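Lic11098 (Leptospira interrogans serogroup Icterohaemorrhagiae serovar copenhageni, PDB 4U08) is of unknown function but, as a leucine-rich repeat protein of a human pathogen and a presumed virulence factor, probably binds partner molecules through its repeat surface. Local coordinates at residues Gln20-Leu25 with Gly40-Leu45; Lys343-Asn348 with Asn366-Tyr371; Ser30-Leu35 with Leu48-Asn53; Lys231-Lys236 with Lys254-Glu259. All blocks are in the same frame, centred on the assembly; numbering follows the deposited sequence.

Contact 1: residues Gln20-Leu25 with Gly40-Leu45; sequences QNVRIL and GKLQNL
Asn-44 reaches from the turn at 42-45 to the backbone ahead of strand 24-26, and its side chain carries the polar half of this contact. Asn-44 CB lies beside the guanidinium of Arg-23, 3.6 Å from NH2. From there chi1 of -65°, with CG anti to the carbonyl carbon, directs the amide to Gln-20. Asn-44 CG lies 3.8 Å from Gln-20 O, and at the tip ND2 donates to Gln-20 O over 2.8 Å. The N-H...O angle is 148°, and the donor stands above the carbonyl plane rather than on a lone pair. A second, weak bond runs from Asn-44 ND2 to Gln-20 OE1, whose side chain folds back at chi2; beyond it, Gln-20 NE2 rests on Gln-43 CB.

The bond is repeated in the next coil of this leucine-rich repeat solenoid, where Asn-67 ND2 donates to Gln-43 O. Arg-23 lays one face of its guanidinium over Asn-44 O, while its NE is bonded to Gln-46 OE1.

Below, aliphatic side chains meet. Val-22 straddles two leucines, CG2 meeting Leu-42 CD2 at 3.8 Å and CG1 turned to CD1 of Leu-45. That same Leu-45 methyl lies 3.7 Å from Leu-25 CB. The side chains of Leu-25 and Leu-42 cross at about a right angle, CD2 of the former against CD1 of the latter, and Leu-25 also touches Ala-15 of helix 12-17.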
loop_
_atom_site.group_PDB
_atom_site.type_symbol
_atom_site.label_atom_id
_atom_site.label_comp_id
_atom_site.label_asym_id
_atom_site.label_seq_id
_atom_site.Cartn_x
_atom_site.Cartn_y
_atom_site.Cartn_z
ATOM N N GLN A 20 -8.634 32.188 -27.016
ATOM C CA GLN A 20 -7.310 32.799 -26.797
ATOM C C GLN A 20 -7.146 33.338 -25.349
ATOM O O GLN A 20 -6.036 33.720 -24.949
ATOM C CB GLN A 20 -6.966 33.882 -27.848
ATOM C CG GLN A 20 -6.813 33.361 -29.274
ATOM C CD GLN A 20 -5.538 32.578 -29.493
ATOM O OE1 GLN A 20 -4.440 32.983 -29.082
ATOM N NE2 GLN A 20 -5.652 31.455 -30.185
ATOM N N ASN A 21 -8.251 33.345 -24.572
ATOM C CA ASN A 21 -8.306 33.791 -23.178
ATOM C C ASN A 21 -8.544 32.619 -22.230
ATOM O O ASN A 21 -8.151 32.699 -21.063
ATOM C CB ASN A 21 -9.408 34.846 -22.976
ATOM C CG ASN A 21 -9.167 36.151 -23.692
ATOM O OD1 ASN A 21 -8.172 36.852 -23.456
ATOM N ND2 ASN A 21 -10.099 36.518 -24.563
ATOM N N VAL A 22 -9.210 31.549 -22.718
ATOM C CA VAL A 22 -9.542 30.357 -21.929
ATOM C C VAL A 22 -8.258 29.614 -21.538
ATOM O O VAL A 22 -7.471 29.229 -22.405
ATOM C CB VAL A 22 -10.578 29.427 -22.625
ATOM C CG1 VAL A 22 -11.189 28.436 -21.635
ATOM C CG2 VAL A 22 -11.674 30.233 -23.318
ATOM N N ARG A 23 -8.015 29.516 -20.216
ATOM C CA ARG A 23 -6.853 28.827 -19.639
ATOM C C ARG A 23 -7.304 27.558 -18.924
ATOM O O ARG A 23 -6.600 26.546 -18.947
ATOM C CB ARG A 23 -6.068 29.740 -18.695
ATOM C CG ARG A 23 -5.496 30.974 -19.383
ATOM C CD ARG A 23 -4.032 31.191 -19.074
ATOM N NE ARG A 23 -3.171 30.407 -19.958
ATOM C CZ ARG A 23 -2.693 30.836 -21.122
ATOM N NH1 ARG A 23 -2.997 32.050 -21.567
ATOM N NH2 ARG A 23 -1.912 30.052 -21.853
ATOM N N ILE A 24 -8.485 27.615 -18.298
ATOM C CA ILE A 24 -9.089 26.491 -17.593
ATOM C C ILE A 24 -10.534 26.359 -18.044
ATOM O O ILE A 24 -11.301 27.325 -17.946
ATOM C CB ILE A 24 -8.997 26.619 -16.033
ATOM C CG1 ILE A 24 -7.534 26.726 -15.534
ATOM C CG2 ILE A 24 -9.754 25.473 -15.339
ATOM C CD1 ILE A 24 -7.387 27.325 -14.107
ATOM N N LEU A 25 -10.908 25.162 -18.510
ATOM C CA LEU A 25 -12.283 24.855 -18.886
ATOM C C LEU A 25 -12.758 23.692 -18.031
ATOM O O LEU A 25 -12.252 22.570 -18.154
ATOM C CB LEU A 25 -12.446 24.571 -20.396
ATOM C CG LEU A 25 -13.878 24.294 -20.887
ATOM C CD1 LEU A 25 -14.760 25.543 -20.785
ATOM C CD2 LEU A 25 -13.874 23.771 -22.302
ATOM N N GLY A 40 -10.755 22.441 -30.201
ATOM C CA GLY A 40 -9.457 22.703 -30.813
ATOM C C GLY A 40 -9.125 24.166 -30.993
ATOM O O GLY A 40 -7.950 24.514 -31.128
ATOM N N LYS A 41 -10.160 25.031 -30.981
ATOM C CA LYS A 41 -9.998 26.477 -31.128
ATOM C C LYS A 41 -9.394 27.128 -29.873
ATOM O O LYS A 41 -8.749 28.172 -29.996
ATOM C CB LYS A 41 -11.320 27.172 -31.539
ATOM C CG LYS A 41 -12.129 26.522 -32.687
ATOM C CD LYS A 41 -11.342 26.218 -33.975
ATOM C CE LYS A 41 -11.354 24.733 -34.267
ATOM N NZ LYS A 41 -10.499 24.385 -35.431
ATOM N N LEU A 42 -9.569 26.498 -28.673
ATOM C CA LEU A 42 -9.033 27.000 -27.396
ATOM C C LEU A 42 -7.518 26.731 -27.332
ATOM O O LEU A 42 -7.063 25.879 -26.567
ATOM C CB LEU A 42 -9.778 26.376 -26.189
ATOM C CG LEU A 42 -11.318 26.364 -26.212
ATOM C CD1 LEU A 42 -11.867 25.619 -25.021
ATOM C CD2 LEU A 42 -11.903 27.774 -26.245
ATOM N N GLN A 43 -6.743 27.463 -28.155
ATOM C CA GLN A 43 -5.293 27.316 -28.320
ATOM C C GLN A 43 -4.462 27.566 -27.065
ATOM O O GLN A 43 -3.341 27.061 -26.990
ATOM C CB GLN A 43 -4.770 28.191 -29.474
ATOM C CG GLN A 43 -5.199 27.721 -30.870
ATOM C CD GLN A 43 -4.549 26.421 -31.297
ATOM O OE1 GLN A 43 -3.331 26.334 -31.511
ATOM N NE2 GLN A 43 -5.354 25.382 -31.441
ATOM N N ASN A 44 -4.973 28.359 -26.101
ATOM C CA ASN A 44 -4.222 28.641 -24.876
ATOM C C ASN A 44 -4.681 27.807 -23.662
ATOM O O ASN A 44 -4.165 28.008 -22.567
ATOM C CB ASN A 44 -4.224 30.138 -24.572
ATOM C CG ASN A 44 -3.493 30.950 -25.615
ATOM O OD1 ASN A 44 -2.406 30.590 -26.088
ATOM N ND2 ASN A 44 -4.070 32.070 -26.000
ATOM N N LEU A 45 -5.606 26.846 -23.869
ATOM C CA LEU A 45 -6.131 25.967 -22.821
ATOM C C LEU A 45 -5.008 25.179 -22.166
ATOM O O LEU A 45 -4.183 24.591 -22.860
ATOM C CB LEU A 45 -7.202 25.019 -23.398
ATOM C CG LEU A 45 -8.142 24.313 -22.399
ATOM C CD1 LEU A 45 -9.054 25.310 -21.663
ATOM C CD2 LEU A 45 -9.002 23.275 -23.113
#

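Contact 2: residues Lys343-Asn348 with Asn366-Tyr371; sequences KLQTLN and NLKKLY
Leu-347 and Leu-370 share nearly the same torsions, CG anti to the backbone N (chi1 near 180°), so the two chains run alongside each other in one direction, with Leu-347 CG 3.8 Å from Leu-370 CD1. Three residues earlier, ahead of the strands, Leu-344 and Leu-367 pair likewise. Tyr-371 instead has CG anti to its carbonyl carbon (chi1 -60°), which brings CE2 to 3.8 Å from Thr-346 CG2, a methyl placed in the ring plane at its edge. The ring of Tyr-395 meets that of Tyr-371 almost parallel.

Gln-345 O is gripped twice, by Lys-368 N at 2.8 Å and by Lys-369 N at 3.1 Å. The ladder then continues from Leu-347 N to Lys-369 O and from Tyr-371 N to Leu-347 O, the latter 3.0 Å long and nearly straight. Strands 346-348 and 369-371 run parallel, 2° apart, with leucines on the buried face and Thr-346, Asn-348, Lys-369 and Tyr-371 on the other, as on the strand-lined side of a leucine-rich repeat solenoid.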
loop_
_atom_site.group_PDB
_atom_site.type_symbol
_atom_site.label_atom_id
_atom_site.label_comp_id
_atom_site.label_asym_id
_atom_site.label_seq_id
_atom_site.Cartn_x
_atom_site.Cartn_y
_atom_site.Cartn_z
ATOM N N LYS A 343 6.271 2.159 28.818
ATOM C CA LYS A 343 5.470 2.948 27.887
ATOM C C LYS A 343 4.175 2.260 27.476
ATOM O O LYS A 343 3.391 2.835 26.727
ATOM C CB LYS A 343 6.313 3.369 26.672
ATOM C CG LYS A 343 7.374 4.416 27.051
ATOM C CD LYS A 343 8.085 4.981 25.817
ATOM C CE LYS A 343 9.267 5.838 26.197
ATOM N NZ LYS A 343 9.888 6.489 25.008
ATOM N N LEU A 344 3.909 1.027 28.005
ATOM C CA LEU A 344 2.734 0.277 27.611
ATOM C C LEU A 344 1.443 0.944 28.048
ATOM O O LEU A 344 1.291 1.268 29.231
ATOM C CB LEU A 344 2.835 -1.192 28.111
ATOM C CG LEU A 344 1.935 -2.215 27.440
ATOM C CD1 LEU A 344 2.399 -2.473 25.995
ATOM C CD2 LEU A 344 1.970 -3.532 28.206
ATOM N N GLN A 345 0.521 1.146 27.107
ATOM C CA GLN A 345 -0.777 1.784 27.387
ATOM C C GLN A 345 -1.951 0.844 27.255
ATOM O O GLN A 345 -2.977 1.028 27.914
ATOM C CB GLN A 345 -0.972 3.022 26.480
ATOM C CG GLN A 345 0.005 4.149 26.827
ATOM C CD GLN A 345 -0.180 5.393 25.997
ATOM O OE1 GLN A 345 0.784 5.979 25.524
ATOM N NE2 GLN A 345 -1.410 5.849 25.835
ATOM N N THR A 346 -1.839 -0.128 26.360
ATOM C CA THR A 346 -2.897 -1.097 26.112
ATOM C C THR A 346 -2.311 -2.511 26.128
ATOM O O THR A 346 -1.336 -2.779 25.430
ATOM C CB THR A 346 -3.632 -0.811 24.785
ATOM O OG1 THR A 346 -4.014 0.558 24.764
ATOM C CG2 THR A 346 -4.896 -1.647 24.634
ATOM N N LEU A 347 -2.946 -3.410 26.897
ATOM C CA LEU A 347 -2.510 -4.816 26.981
ATOM C C LEU A 347 -3.739 -5.693 26.892
ATOM O O LEU A 347 -4.629 -5.628 27.744
ATOM C CB LEU A 347 -1.705 -5.075 28.265
ATOM C CG LEU A 347 -1.224 -6.540 28.513
ATOM C CD1 LEU A 347 -0.412 -7.086 27.315
ATOM C CD2 LEU A 347 -0.374 -6.629 29.787
ATOM N N ASN A 348 -3.837 -6.437 25.808
ATOM C CA ASN A 348 -5.009 -7.274 25.573
ATOM C C ASN A 348 -4.622 -8.739 25.808
ATOM O O ASN A 348 -3.873 -9.320 25.042
ATOM C CB ASN A 348 -5.584 -7.070 24.171
ATOM C CG ASN A 348 -6.855 -7.838 23.886
ATOM O OD1 ASN A 348 -7.236 -8.756 24.615
ATOM N ND2 ASN A 348 -7.532 -7.519 22.782
ATOM N N ASN A 366 1.814 3.544 33.371
ATOM C CA ASN A 366 1.195 4.174 32.206
ATOM C C ASN A 366 0.062 3.350 31.559
ATOM O O ASN A 366 -0.602 3.833 30.635
ATOM C CB ASN A 366 2.275 4.544 31.182
ATOM C CG ASN A 366 3.219 5.609 31.667
ATOM O OD1 ASN A 366 4.421 5.601 31.363
ATOM N ND2 ASN A 366 2.715 6.491 32.511
ATOM N N LEU A 367 -0.191 2.123 32.055
ATOM C CA LEU A 367 -1.239 1.282 31.479
ATOM C C LEU A 367 -2.609 1.917 31.652
ATOM O O LEU A 367 -2.953 2.369 32.740
ATOM C CB LEU A 367 -1.183 -0.146 32.070
ATOM C CG LEU A 367 -1.781 -1.269 31.227
ATOM C CD1 LEU A 367 -0.933 -1.503 29.911
ATOM C CD2 LEU A 367 -1.813 -2.570 32.041
ATOM N N LYS A 368 -3.352 2.043 30.549
ATOM C CA LYS A 368 -4.666 2.681 30.517
ATOM C C LYS A 368 -5.765 1.659 30.376
ATOM O O LYS A 368 -6.850 1.815 30.934
ATOM C CB LYS A 368 -4.745 3.731 29.379
ATOM C CG LYS A 368 -3.765 4.901 29.518
ATOM C CD LYS A 368 -3.724 5.726 28.214
ATOM C CE LYS A 368 -3.701 7.239 28.402
ATOM N NZ LYS A 368 -2.406 7.869 28.008
ATOM N N LYS A 369 -5.507 0.612 29.590
ATOM C CA LYS A 369 -6.490 -0.430 29.346
ATOM C C LYS A 369 -5.870 -1.828 29.461
ATOM O O LYS A 369 -4.838 -2.126 28.848
ATOM C CB LYS A 369 -7.150 -0.231 27.974
ATOM C CG LYS A 369 -8.175 0.897 27.918
ATOM C CD LYS A 369 -8.518 1.252 26.474
ATOM C CE LYS A 369 -9.520 2.379 26.363
ATOM N NZ LYS A 369 -10.916 1.903 26.557
ATOM N N LEU A 370 -6.529 -2.686 30.249
ATOM C CA LEU A 370 -6.115 -4.073 30.465
ATOM C C LEU A 370 -7.323 -4.975 30.255
ATOM O O LEU A 370 -8.335 -4.827 30.941
ATOM C CB LEU A 370 -5.466 -4.232 31.851
ATOM C CG LEU A 370 -4.971 -5.639 32.251
ATOM C CD1 LEU A 370 -3.906 -6.185 31.249
ATOM C CD2 LEU A 370 -4.384 -5.611 33.645
ATOM N N TYR A 371 -7.264 -5.840 29.232
ATOM C CA TYR A 371 -8.377 -6.707 28.871
ATOM C C TYR A 371 -8.079 -8.131 29.372
ATOM O O TYR A 371 -7.082 -8.727 28.945
ATOM C CB TYR A 371 -8.558 -6.688 27.360
ATOM C CG TYR A 371 -8.848 -5.313 26.811
ATOM C CD1 TYR A 371 -10.149 -4.828 26.742
ATOM C CD2 TYR A 371 -7.829 -4.524 26.288
ATOM C CE1 TYR A 371 -10.431 -3.595 26.151
ATOM C CE2 TYR A 371 -8.095 -3.282 25.713
ATOM C CZ TYR A 371 -9.395 -2.818 25.665
ATOM O OH TYR A 371 -9.648 -1.600 25.097
HETATM O O HOH W 1 3.057 1.043 31.559
#

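Contact 3: residues Ser30-Leu35 with Leu48-Asn53; sequences SKLTTL and LNLDDN
Asn-53 belongs to the asparagine ladder of the leucine-rich repeat fold, in which a buried amide joins the turn after one strand to the coil before it. OD1 accepts two backbone N-H groups of 30-35: Ser-30 N at 2.9 Å, in the carbonyl plane on a lone pair, and Leu-32 N at 3.0 Å, straighter at the hydrogen (172°) but well above that plane. ND2 turns back to Leu-50 O and also bonds Leu-27 O, so both ends of the buried amide are satisfied and its rotation is fixed. A water molecule adds a bridge, accepting from Lys-31 N and donating to Asp-52 O.

The apolar contacts gather on Leu-50, whose CG lies anti to its carbonyl carbon. Its two methyls are divided among leucines of the preceding coil. CD1 touches Leu-35 CD2, the two side chains crossing at about a right angle, and CD2 sits 3.9 Å from Leu-35 CD1 and 4.0 Å from Leu-32 CD2.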
loop_
_atom_site.group_PDB
_atom_site.type_symbol
_atom_site.label_atom_id
_atom_site.label_comp_id
_atom_site.label_asym_id
_atom_site.label_seq_id
_atom_site.Cartn_x
_atom_site.Cartn_y
_atom_site.Cartn_z
ATOM N N SER A 30 -21.576 17.742 -15.871
ATOM C CA SER A 30 -22.518 18.525 -16.674
ATOM C C SER A 30 -23.314 17.652 -17.667
ATOM O O SER A 30 -23.893 18.183 -18.618
ATOM C CB SER A 30 -21.797 19.674 -17.382
ATOM O OG SER A 30 -20.934 19.209 -18.406
ATOM N N LYS A 31 -23.352 16.314 -17.432
ATOM C CA LYS A 31 -24.032 15.322 -18.282
ATOM C C LYS A 31 -23.641 15.474 -19.780
ATOM O O LYS A 31 -24.481 15.330 -20.676
ATOM C CB LYS A 31 -25.562 15.330 -18.054
ATOM C CG LYS A 31 -25.979 14.854 -16.663
ATOM C CD LYS A 31 -27.498 14.844 -16.466
ATOM C CE LYS A 31 -28.041 16.138 -15.895
ATOM N NZ LYS A 31 -29.514 16.084 -15.712
ATOM N N LEU A 32 -22.357 15.792 -20.030
ATOM C CA LEU A 32 -21.807 15.987 -21.366
ATOM C C LEU A 32 -21.709 14.630 -22.069
ATOM O O LEU A 32 -21.041 13.714 -21.573
ATOM C CB LEU A 32 -20.439 16.695 -21.281
ATOM C CG LEU A 32 -19.845 17.235 -22.577
ATOM C CD1 LEU A 32 -20.546 18.497 -23.015
ATOM C CD2 LEU A 32 -18.366 17.518 -22.414
ATOM N N THR A 33 -22.436 14.490 -23.194
ATOM C CA THR A 33 -22.498 13.256 -23.989
ATOM C C THR A 33 -21.501 13.266 -25.150
ATOM O O THR A 33 -21.083 12.203 -25.610
ATOM C CB THR A 33 -23.939 12.961 -24.449
ATOM O OG1 THR A 33 -24.485 14.127 -25.069
ATOM C CG2 THR A 33 -24.839 12.511 -23.306
ATOM N N THR A 34 -21.098 14.461 -25.591
ATOM C CA THR A 34 -20.163 14.631 -26.691
ATOM C C THR A 34 -19.373 15.907 -26.496
ATOM O O THR A 34 -19.919 16.896 -26.008
ATOM C CB THR A 34 -20.890 14.543 -28.070
ATOM O OG1 THR A 34 -19.950 14.767 -29.123
ATOM C CG2 THR A 34 -22.075 15.522 -28.203
ATOM N N LEU A 35 -18.087 15.884 -26.852
ATOM C CA LEU A 35 -17.256 17.073 -26.760
ATOM C C LEU A 35 -17.185 17.656 -28.167
ATOM O O LEU A 35 -16.723 16.964 -29.075
ATOM C CB LEU A 35 -15.850 16.756 -26.202
ATOM C CG LEU A 35 -14.874 17.936 -26.054
ATOM C CD1 LEU A 35 -15.251 18.830 -24.881
ATOM C CD2 LEU A 35 -13.446 17.448 -25.911
ATOM N N LEU A 48 -8.204 21.032 -18.879
ATOM C CA LEU A 48 -9.518 20.670 -19.358
ATOM C C LEU A 48 -10.090 19.612 -18.433
ATOM O O LEU A 48 -9.531 18.522 -18.315
ATOM C CB LEU A 48 -9.431 20.186 -20.830
ATOM C CG LEU A 48 -10.713 19.642 -21.468
ATOM C CD1 LEU A 48 -11.855 20.662 -21.400
ATOM C CD2 LEU A 48 -10.453 19.207 -22.903
ATOM N N ASN A 49 -11.177 19.948 -17.740
ATOM C CA ASN A 49 -11.800 19.010 -16.829
ATOM C C ASN A 49 -13.109 18.493 -17.416
ATOM O O ASN A 49 -14.084 19.235 -17.537
ATOM C CB ASN A 49 -11.968 19.618 -15.425
ATOM C CG ASN A 49 -12.300 18.606 -14.359
ATOM O OD1 ASN A 49 -12.722 17.480 -14.636
ATOM N ND2 ASN A 49 -12.173 18.996 -13.106
ATOM N N LEU A 50 -13.112 17.214 -17.798
ATOM C CA LEU A 50 -14.267 16.532 -18.388
ATOM C C LEU A 50 -14.762 15.390 -17.494
ATOM O O LEU A 50 -15.529 14.539 -17.950
ATOM C CB LEU A 50 -13.907 16.018 -19.802
ATOM C CG LEU A 50 -13.507 17.074 -20.850
ATOM C CD1 LEU A 50 -13.130 16.420 -22.165
ATOM C CD2 LEU A 50 -14.629 18.073 -21.088
ATOM N N ASP A 51 -14.327 15.377 -16.213
ATOM C CA ASP A 51 -14.665 14.345 -15.230
ATOM C C ASP A 51 -16.150 14.212 -14.995
ATOM O O ASP A 51 -16.869 15.204 -15.070
ATOM C CB ASP A 51 -14.015 14.648 -13.870
ATOM C CG ASP A 51 -12.507 14.484 -13.780
ATOM O OD1 ASP A 51 -11.914 13.859 -14.695
ATOM O OD2 ASP A 51 -11.920 14.975 -12.793
ATOM N N ASP A 52 -16.601 12.995 -14.650
ATOM C CA ASP A 52 -17.989 12.697 -14.290
ATOM C C ASP A 52 -18.979 13.159 -15.356
ATOM O O ASP A 52 -19.800 14.031 -15.091
ATOM C CB ASP A 52 -18.334 13.321 -12.917
ATOM C CG ASP A 52 -17.492 12.822 -11.760
ATOM O OD1 ASP A 52 -18.030 12.083 -10.920
ATOM O OD2 ASP A 52 -16.311 13.230 -11.660
ATOM N N ASN A 53 -18.855 12.631 -16.573
ATOM C CA ASN A 53 -19.750 12.961 -17.683
ATOM C C ASN A 53 -20.141 11.653 -18.395
ATOM O O ASN A 53 -19.915 10.580 -17.828
ATOM C CB ASN A 53 -19.127 14.025 -18.626
ATOM C CG ASN A 53 -19.200 15.442 -18.094
ATOM O OD1 ASN A 53 -20.284 15.978 -17.808
ATOM N ND2 ASN A 53 -18.050 16.088 -17.961
HETATM O O HOH W 2 -22.640 14.291 -15.313
#

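Contact 4: residues Lys231-Lys236 with Lys254-Glu259; sequences KLLLNK and KLKLYE
Lys-254 opens the second strand: its O accepts from Leu-232 N at 2.9 Å, nearly along the C=O axis. Its side chain runs beside that of Lys-231, CB 4.1 Å from Lys-231 CG, and bends at chi4; the NZ atoms of Lys-231 and Lys-254 are 6.7 Å apart. Lys-254 NZ forms a salt bridge with Glu-277 OE1. Leu-255 turns to the buried face and sets CD1 against Leu-232 CD2 (3.9 Å). Lys-256 uses both backbone groups, N donating to Leu-232 O in an almost straight bond (177°) and O accepting from Leu-234 N. Its aliphatic chain lies along Leu-233, whose CD2 touches CB, CG and CD.

Strands 231-233 and 254-256 are thus parallel neighbours in the inner, strand-bearing face of a leucine-rich repeat solenoid, Leu-232 and Leu-255 facing its core, Lys-231, Leu-233, Lys-254 and Lys-256 the other side. Leu-257 continues the core past the strand, CD2 meeting both CB and CD1 of Leu-234. Tyr-258 follows, with CG anti to the backbone N (chi1 163°), presenting its ring edge to Asn-235 CB; the ring and the amide of Asn-235 stand almost perpendicular. Tyr-258 O takes Lys-236 N at 2.8 Å, and CE1 lies 3.8 Å from Lys-236 CE. Glu-259 CG sits over one face of the Tyr-258 ring, offset toward the rim, and the extended chain of Glu-259 runs alongside Lys-236, with OE1 3.8 Å from Lys-236 CE.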
loop_
_atom_site.group_PDB
_atom_site.type_symbol
_atom_site.label_atom_id
_atom_site.label_comp_id
_atom_site.label_asym_id
_atom_site.label_seq_id
_atom_site.Cartn_x
_atom_site.Cartn_y
_atom_site.Cartn_z
ATOM N N LYS A 231 7.733 0.287 4.477
ATOM C CA LYS A 231 6.471 -0.395 4.736
ATOM C C LYS A 231 6.356 -1.631 3.845
ATOM O O LYS A 231 6.448 -1.533 2.618
ATOM C CB LYS A 231 5.257 0.530 4.494
ATOM C CG LYS A 231 5.180 1.709 5.469
ATOM C CD LYS A 231 3.938 2.530 5.205
ATOM C CE LYS A 231 3.955 3.794 6.020
ATOM N NZ LYS A 231 3.280 4.902 5.298
ATOM N N LEU A 232 6.125 -2.790 4.479
ATOM C CA LEU A 232 5.958 -4.054 3.784
ATOM C C LEU A 232 4.610 -4.635 4.206
ATOM O O LEU A 232 4.461 -5.066 5.358
ATOM C CB LEU A 232 7.147 -4.990 4.108
ATOM C CG LEU A 232 7.151 -6.405 3.463
ATOM C CD1 LEU A 232 6.937 -6.336 1.932
ATOM C CD2 LEU A 232 8.439 -7.143 3.781
ATOM N N LEU A 233 3.612 -4.607 3.289
ATOM C CA LEU A 233 2.271 -5.092 3.617
ATOM C C LEU A 233 2.019 -6.427 2.944
ATOM O O LEU A 233 1.846 -6.489 1.721
ATOM C CB LEU A 233 1.191 -4.077 3.250
ATOM C CG LEU A 233 1.383 -2.612 3.689
ATOM C CD1 LEU A 233 0.101 -1.826 3.438
ATOM C CD2 LEU A 233 1.779 -2.482 5.188
ATOM N N LEU A 234 2.028 -7.492 3.746
ATOM C CA LEU A 234 1.868 -8.881 3.296
ATOM C C LEU A 234 0.617 -9.569 3.830
ATOM O O LEU A 234 0.528 -10.800 3.785
ATOM C CB LEU A 234 3.123 -9.680 3.638
ATOM C CG LEU A 234 4.355 -9.354 2.787
ATOM C CD1 LEU A 234 5.626 -9.733 3.502
ATOM C CD2 LEU A 234 4.269 -10.022 1.420
ATOM N N ASN A 235 -0.379 -8.774 4.280
ATOM C CA ASN A 235 -1.645 -9.305 4.806
ATOM C C ASN A 235 -2.299 -10.261 3.838
ATOM O O ASN A 235 -2.289 -10.014 2.627
ATOM C CB ASN A 235 -2.671 -8.199 5.029
ATOM C CG ASN A 235 -2.297 -7.114 5.978
ATOM O OD1 ASN A 235 -2.920 -6.057 5.965
ATOM N ND2 ASN A 235 -1.346 -7.371 6.868
ATOM N N LYS A 236 -2.935 -11.310 4.376
ATOM C CA LYS A 236 -3.739 -12.245 3.581
ATOM C C LYS A 236 -2.968 -12.880 2.403
ATOM O O LYS A 236 -3.364 -12.763 1.253
ATOM C CB LYS A 236 -5.051 -11.594 3.121
ATOM C CG LYS A 236 -6.013 -11.286 4.267
ATOM C CD LYS A 236 -7.288 -10.634 3.783
ATOM C CE LYS A 236 -8.259 -10.468 4.930
ATOM N NZ LYS A 236 -9.438 -9.646 4.553
ATOM N N LYS A 254 7.177 -0.615 9.218
ATOM C CA LYS A 254 5.935 -1.367 9.361
ATOM C C LYS A 254 5.998 -2.681 8.620
ATOM O O LYS A 254 6.259 -2.714 7.411
ATOM C CB LYS A 254 4.715 -0.570 8.861
ATOM C CG LYS A 254 4.361 0.650 9.687
ATOM C CD LYS A 254 3.030 1.252 9.241
ATOM C CE LYS A 254 2.704 2.542 9.963
ATOM N NZ LYS A 254 2.376 2.319 11.408
ATOM N N LEU A 255 5.744 -3.769 9.347
ATOM C CA LEU A 255 5.691 -5.122 8.792
ATOM C C LEU A 255 4.315 -5.685 9.147
ATOM O O LEU A 255 4.014 -5.913 10.332
ATOM C CB LEU A 255 6.833 -5.983 9.339
ATOM C CG LEU A 255 6.913 -7.434 8.845
ATOM C CD1 LEU A 255 6.926 -7.499 7.304
ATOM C CD2 LEU A 255 8.121 -8.136 9.434
ATOM N N LYS A 256 3.452 -5.817 8.135
ATOM C CA LYS A 256 2.079 -6.300 8.330
ATOM C C LYS A 256 1.943 -7.689 7.721
ATOM O O LYS A 256 2.067 -7.834 6.507
ATOM C CB LYS A 256 1.074 -5.306 7.753
ATOM C CG LYS A 256 0.952 -4.061 8.626
ATOM C CD LYS A 256 -0.353 -3.334 8.394
ATOM C CE LYS A 256 -0.478 -2.098 9.238
ATOM N NZ LYS A 256 0.490 -1.046 8.828
ATOM N N LEU A 257 1.772 -8.711 8.577
ATOM C CA LEU A 257 1.703 -10.113 8.195
ATOM C C LEU A 257 0.393 -10.784 8.649
ATOM O O LEU A 257 0.343 -12.013 8.755
ATOM C CB LEU A 257 2.932 -10.843 8.791
ATOM C CG LEU A 257 4.292 -10.537 8.158
ATOM C CD1 LEU A 257 5.416 -10.863 9.098
ATOM C CD2 LEU A 257 4.472 -11.309 6.860
ATOM N N TYR A 258 -0.658 -9.969 8.866
ATOM C CA TYR A 258 -1.994 -10.380 9.282
ATOM C C TYR A 258 -2.541 -11.474 8.346
ATOM O O TYR A 258 -2.439 -11.357 7.126
ATOM C CB TYR A 258 -2.940 -9.154 9.318
ATOM C CG TYR A 258 -4.418 -9.477 9.328
ATOM C CD1 TYR A 258 -5.209 -9.247 8.206
ATOM C CD2 TYR A 258 -5.034 -10.006 10.470
ATOM C CE1 TYR A 258 -6.575 -9.543 8.210
ATOM C CE2 TYR A 258 -6.395 -10.308 10.484
ATOM C CZ TYR A 258 -7.166 -10.063 9.357
ATOM O OH TYR A 258 -8.514 -10.351 9.380
ATOM N N GLU A 259 -3.071 -12.544 8.935
ATOM C CA GLU A 259 -3.680 -13.665 8.223
ATOM C C GLU A 259 -2.721 -14.362 7.240
ATOM O O GLU A 259 -2.991 -14.447 6.043
ATOM C CB GLU A 259 -5.006 -13.250 7.547
ATOM C CG GLU A 259 -6.199 -13.456 8.472
ATOM C CD GLU A 259 -7.581 -13.433 7.843
ATOM O OE1 GLU A 259 -7.708 -13.765 6.640
ATOM O OE2 GLU A 259 -8.551 -13.130 8.577
#

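All four contacts join successive coils of one solenoid at different points along its arc. Contacts 1 and 3 lie towards the N-terminal end, with centres about 16 Å apart, and they touch: Leu-25 O of contact 1 and Asn-49 N of contact 3 are 2.9 Å apart, a probable hydrogen bond between strands 24-26 and 47-49. The centre of contact 4 is about 10 Å from the chain's centre and about 24 Å from the centre of contact 2, which lies on the opposite side of the chain's centre from contacts 1 and 3; contacts 1 and 2 are about 61 Å apart, centre to centre. Bound zinc ions lie about 5 Å from the Tyr-258 side chain in contact 4 and about 8 Å from that of Asn-348 in contact 2.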